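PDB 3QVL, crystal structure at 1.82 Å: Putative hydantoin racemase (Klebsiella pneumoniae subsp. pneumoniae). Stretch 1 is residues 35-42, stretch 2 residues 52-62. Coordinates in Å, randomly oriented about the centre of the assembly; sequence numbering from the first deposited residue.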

ATOM      1  N   ALA A  35      18.544  25.362  23.250  1.00 19.38           N
ATOM      2  CA  ALA A  35      18.385  23.971  23.660  1.00 19.28           C
ATOM      3  C   ALA A  35      17.654  23.888  24.995  1.00 19.22           C
ATOM      4  O   ALA A  35      18.145  24.380  26.016  1.00 19.19           O
ATOM      5  CB  ALA A  35      19.740  23.278  23.739  1.00 19.30           C
ATOM      6  N   VAL A  36      16.475  23.273  24.976  1.00 19.10           N
ATOM      7  CA  VAL A  36      15.616  23.190  26.158  1.00 19.02           C
ATOM      8  C   VAL A  36      15.054  21.783  26.372  1.00 19.03           C
ATOM      9  O   VAL A  36      15.115  20.934  25.481  1.00 18.94           O
ATOM     10  CB  VAL A  36      14.435  24.207  26.097  1.00 19.03           C
ATOM     11  CG1 VAL A  36      14.945  25.648  26.108  1.00 19.00           C
ATOM     12  CG2 VAL A  36      13.546  23.946  24.878  1.00 18.92           C
ATOM     13  N   CYS A  37      14.513  21.555  27.566  1.00 19.04           N
ATOM     14  CA  CYS A  37      13.797  20.326  27.893  1.00 19.16           C
ATOM     15  C   CYS A  37      12.645  20.659  28.848  1.00 18.92           C
ATOM     16  O   CYS A  37      12.670  21.714  29.489  1.00 18.90           O
ATOM     17  CB  CYS A  37      14.748  19.294  28.505  1.00 19.21           C
ATOM     18  SG  CYS A  37      15.577  19.836  30.006  1.00 20.55           S
ATOM     19  N   PRO A  38      11.628  19.775  28.941  1.00 18.75           N
ATOM     20  CA  PRO A  38      10.477  20.074  29.795  1.00 18.65           C
ATOM     21  C   PRO A  38      10.846  20.135  31.274  1.00 18.56           C
ATOM     22  O   PRO A  38      11.762  19.436  31.715  1.00 18.56           O
ATOM     23  CB  PRO A  38       9.532  18.892  29.543  1.00 18.62           C
ATOM     24  CG  PRO A  38       9.998  18.280  28.267  1.00 18.69           C
ATOM     25  CD  PRO A  38      11.472  18.473  28.270  1.00 18.75           C
ATOM     26  N   ARG A  39      10.132  20.975  32.021  1.00 18.47           N
ATOM     27  CA  ARG A  39      10.323  21.098  33.464  1.00 18.42           C
ATOM     28  C   ARG A  39       9.808  19.857  34.190  1.00 18.34           C
ATOM     29  O   ARG A  39      10.325  19.482  35.245  1.00 18.43           O
ATOM     30  CB  ARG A  39       9.614  22.346  33.993  1.00 18.44           C
ATOM     31  N   ALA A  40       8.786  19.231  33.611  1.00 18.13           N
ATOM     32  CA  ALA A  40       8.196  18.014  34.157  1.00 17.93           C
ATOM     33  C   ALA A  40       8.046  16.961  33.068  1.00 17.80           C
ATOM     34  O   ALA A  40       7.678  17.277  31.934  1.00 17.78           O
ATOM     35  CB  ALA A  40       6.851  18.319  34.791  1.00 17.96           C
ATOM     36  N   GLY A  41       8.337  15.710  33.416  1.00 17.57           N
ATOM     37  CA  GLY A  41       8.176  14.608  32.479  1.00 17.36           C
ATOM     38  C   GLY A  41       8.971  13.362  32.800  1.00 17.19           C
ATOM     39  O   GLY A  41       9.029  12.918  33.948  1.00 17.15           O
ATOM     40  N   VAL A  42       9.593  12.810  31.763  1.00 16.96           N
ATOM     41  CA  VAL A  42      10.263  11.519  31.833  1.00 16.80           C
ATOM     42  C   VAL A  42      11.740  11.666  31.422  1.00 16.59           C
ATOM     43  O   VAL A  42      12.038  12.368  30.458  1.00 16.58           O
ATOM     44  CB  VAL A  42       9.493  10.471  30.964  1.00 16.83           C
ATOM     45  CG1 VAL A  42       9.601  10.776  29.463  1.00 16.91           C
ATOM     46  CG2 VAL A  42       9.936   9.064  31.272  1.00 17.05           C
ATOM     47  N   ALA A  52       3.574   9.799  25.347  1.00 14.23           N
ATOM     48  CA  ALA A  52       2.397  10.598  25.686  1.00 14.08           C
ATOM     49  C   ALA A  52       2.737  11.696  26.691  1.00 13.96           C
ATOM     50  O   ALA A  52       2.246  12.821  26.579  1.00 13.83           O
ATOM     51  CB  ALA A  52       1.282   9.708  26.218  1.00 14.09           C
ATOM     52  N   ILE A  53       3.581  11.359  27.665  1.00 13.87           N
ATOM     53  CA  ILE A  53       4.069  12.326  28.649  1.00 13.79           C
ATOM     54  C   ILE A  53       4.964  13.365  27.975  1.00 13.76           C
ATOM     55  O   ILE A  53       4.803  14.571  28.192  1.00 13.72           O
ATOM     56  CB  ILE A  53       4.820  11.626  29.810  1.00 13.79           C
ATOM     57  CG1 ILE A  53       3.847  10.781  30.637  1.00 13.79           C
ATOM     58  CG2 ILE A  53       5.528  12.649  30.702  1.00 13.78           C
ATOM     59  CD1 ILE A  53       4.516   9.847  31.620  1.00 13.96           C
ATOM     60  N   ALA A  54       5.890  12.888  27.143  1.00 13.76           N
ATOM     61  CA  ALA A  54       6.829  13.749  26.425  1.00 13.79           C
ATOM     62  C   ALA A  54       6.125  14.749  25.509  1.00 13.87           C
ATOM     63  O   ALA A  54       6.570  15.892  25.382  1.00 13.93           O
ATOM     64  CB  ALA A  54       7.815  12.910  25.633  1.00 13.76           C
ATOM     65  N   ALA A  55       5.030  14.315  24.885  1.00 13.89           N
ATOM     66  CA  ALA A  55       4.246  15.161  23.982  1.00 13.95           C
ATOM     67  C   ALA A  55       3.746  16.443  24.655  1.00 14.01           C
ATOM     68  O   ALA A  55       3.813  17.523  24.065  1.00 14.02           O
ATOM     69  CB  ALA A  55       3.081  14.375  23.390  1.00 13.92           C
ATOM     70  N   VAL A  56       3.255  16.316  25.887  1.00 14.01           N
ATOM     71  CA  VAL A  56       2.776  17.466  26.661  1.00 14.06           C
ATOM     72  C   VAL A  56       3.942  18.362  27.096  1.00 14.00           C
ATOM     73  O   VAL A  56       3.821  19.590  27.099  1.00 14.02           O
ATOM     74  CB  VAL A  56       1.898  17.022  27.864  1.00 14.08           C
ATOM     75  CG1 VAL A  56       1.663  18.171  28.844  1.00 14.20           C
ATOM     76  CG2 VAL A  56       0.566  16.485  27.364  1.00 14.16           C
ATOM     77  N   GLY A  57       5.068  17.739  27.440  1.00 14.03           N
ATOM     78  CA  GLY A  57       6.296  18.467  27.759  1.00 14.07           C
ATOM     79  C   GLY A  57       6.804  19.291  26.589  1.00 14.16           C
ATOM     80  O   GLY A  57       7.285  20.412  26.773  1.00 14.14           O
ATOM     81  N   VAL A  58       6.694  18.729  25.386  1.00 14.21           N
ATOM     82  CA  VAL A  58       7.013  19.447  24.149  1.00 14.32           C
ATOM     83  C   VAL A  58       6.131  20.690  24.013  1.00 14.42           C
ATOM     84  O   VAL A  58       6.633  21.784  23.744  1.00 14.43           O
ATOM     85  CB  VAL A  58       6.867  18.533  22.897  1.00 14.26           C
ATOM     86  CG1 VAL A  58       6.879  19.351  21.609  1.00 14.28           C
ATOM     87  CG2 VAL A  58       7.970  17.487  22.865  1.00 14.33           C
ATOM     88  N   LEU A  59       4.826  20.514  24.225  1.00 14.57           N
ATOM     89  CA  LEU A  59       3.850  21.602  24.109  1.00 14.80           C
ATOM     90  C   LEU A  59       4.114  22.746  25.086  1.00 15.03           C
ATOM     91  O   LEU A  59       3.927  23.916  24.743  1.00 14.95           O
ATOM     92  CB  LEU A  59       2.421  21.076  24.278  1.00 14.78           C
ATOM     93  CG  LEU A  59       1.868  20.164  23.177  1.00 14.79           C
ATOM     94  CD1 LEU A  59       0.501  19.626  23.570  1.00 14.80           C
ATOM     95  CD2 LEU A  59       1.795  20.886  21.835  1.00 14.87           C
ATOM     96  N   GLU A  60       4.545  22.397  26.297  1.00 15.30           N
ATOM     97  CA  GLU A  60       4.932  23.384  27.305  1.00 15.61           C
ATOM     98  C   GLU A  60       6.087  24.252  26.806  1.00 15.85           C
ATOM     99  O   GLU A  60       6.088  25.470  27.006  1.00 15.91           O
ATOM    100  CB  GLU A  60       5.308  22.694  28.619  1.00 15.59           C
ATOM    101  N   GLN A  61       7.056  23.622  26.144  1.00 16.10           N
ATOM    102  CA  GLN A  61       8.199  24.341  25.580  1.00 16.50           C
ATOM    103  C   GLN A  61       7.853  25.098  24.296  1.00 16.59           C
ATOM    104  O   GLN A  61       8.393  26.178  24.052  1.00 16.58           O
ATOM    105  CB  GLN A  61       9.392  23.403  25.359  1.00 16.55           C
ATOM    106  CG  GLN A  61      10.066  22.918  26.649  1.00 17.23           C
ATOM    107  CD  GLN A  61      10.480  24.052  27.582  1.00 18.14           C
ATOM    108  OE1 GLN A  61      10.183  24.023  28.778  1.00 19.21           O
ATOM    109  NE2 GLN A  61      11.159  25.057  27.040  1.00 18.12           N
ATOM    110  N   ILE A  62       6.960  24.529  23.485  1.00 16.78           N
ATOM    111  CA  ILE A  62       6.437  25.207  22.290  1.00 16.99           C
ATOM    112  C   ILE A  62       5.781  26.532  22.686  1.00 17.26           C
ATOM    113  O   ILE A  62       6.026  27.568  22.060  1.00 17.23           O
ATOM    114  CB  ILE A  62       5.422  24.316  21.512  1.00 16.95           C
ATOM    115  CG1 ILE A  62       6.117  23.097  20.884  1.00 16.89           C
ATOM    116  CG2 ILE A  62       4.659  25.126  20.457  1.00 16.93           C
ATOM    117  CD1 ILE A  62       7.010  23.398  19.683  1.00 16.89           C
TER
HETATM  118  O   HOH W   1       8.135  22.441  30.504  1.00 23.70           O
HETATM  119  O   HOH W   2       6.954  15.861  29.526  1.00 12.50           O

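Read as a design, this contact lays an extended segment, the end of a strand and the loop that follows it, across one face of a helix. The helix meets it through Ile53, Gly57 and Gln61, residues spaced four apart and so aligned along one side of the helix. The chains run in opposite senses: the start of the helical stretch meets the last residues of the other stretch, Gly41 and Val42, and Gln61 reaches back to the strand. No direct hydrogen bond joins the two among the modelled atoms, so the contact rests on packing, with two waters serving the polar groups.

Ala52 lies out of reach, and the contact opens with Ile53. Its CA-to-CB bond points toward the loop, and with chi1 m and chi2 t its CG2 comes 3.7 Å from Gly41 CA and 4.2 Å from Val42 N. The close approach to Gly41 is to bare backbone. An ideal CB on Gly41 would still stand 3.9 Å from Ile53 CG2, so the helix does not forbid one; the local backbone does. At phi 159° and psi -135° such a carbon would be jammed against the carbonyl oxygen of Ala40, which by itself calls for glycine. Val42 directs its CB toward the helix as well, adding to the apolar cover at this end.

The carbonyl of Ile53 has a second role. Within the helix its oxygen accepts from Gly57 N at 3.3 Å, and water 2 also donates to Ile53 O, at 2.8 Å, and to Ala40 O, at 2.9 Å. One water thus satisfies a carbonyl from each segment and ties them together.

Ala54, Ala55 and Val56 make no close contact, and the next point of engagement is Gly57, where the backbones draw together: Gly57 CA and Pro38 CA are 4.9 Å apart. Pro38 CB packs 3.7 Å from Gly57 CA, the ring lying in the space that a side chain would need. Here the glycine is a matter of the contact itself, since an ideal CB would point toward the loop and fall 2.7 Å from Pro38 CG, a clash. The two glycines therefore teach different rules, Gly41 answering to its own backbone angles and Gly57 to its neighbour across the gap.

Val58 turns its CB away, though its backbone N lies 4.4 Å from Pro38 CG. Leu59 is out of reach, and the modelled part of Glu60 makes no contact.

Gln61 has the most area covered by the other stretch of any residue here. Its side chain, bent with chi1 and chi2 both m, reaches across to the other segment, where Gln61 NE2 lies 3.4 Å from Val36 CG2, a polar atom against a methyl. Gln61 OE1 sits 3.5 Å from Cys37 O, but both are acceptors and do not bond. The oxygen is served instead by water 1, which donates to Gln61 OE1 at 3.1 Å and accepts from Arg39 N at 2.9 Å. Ile62, one step on, is again out of reach.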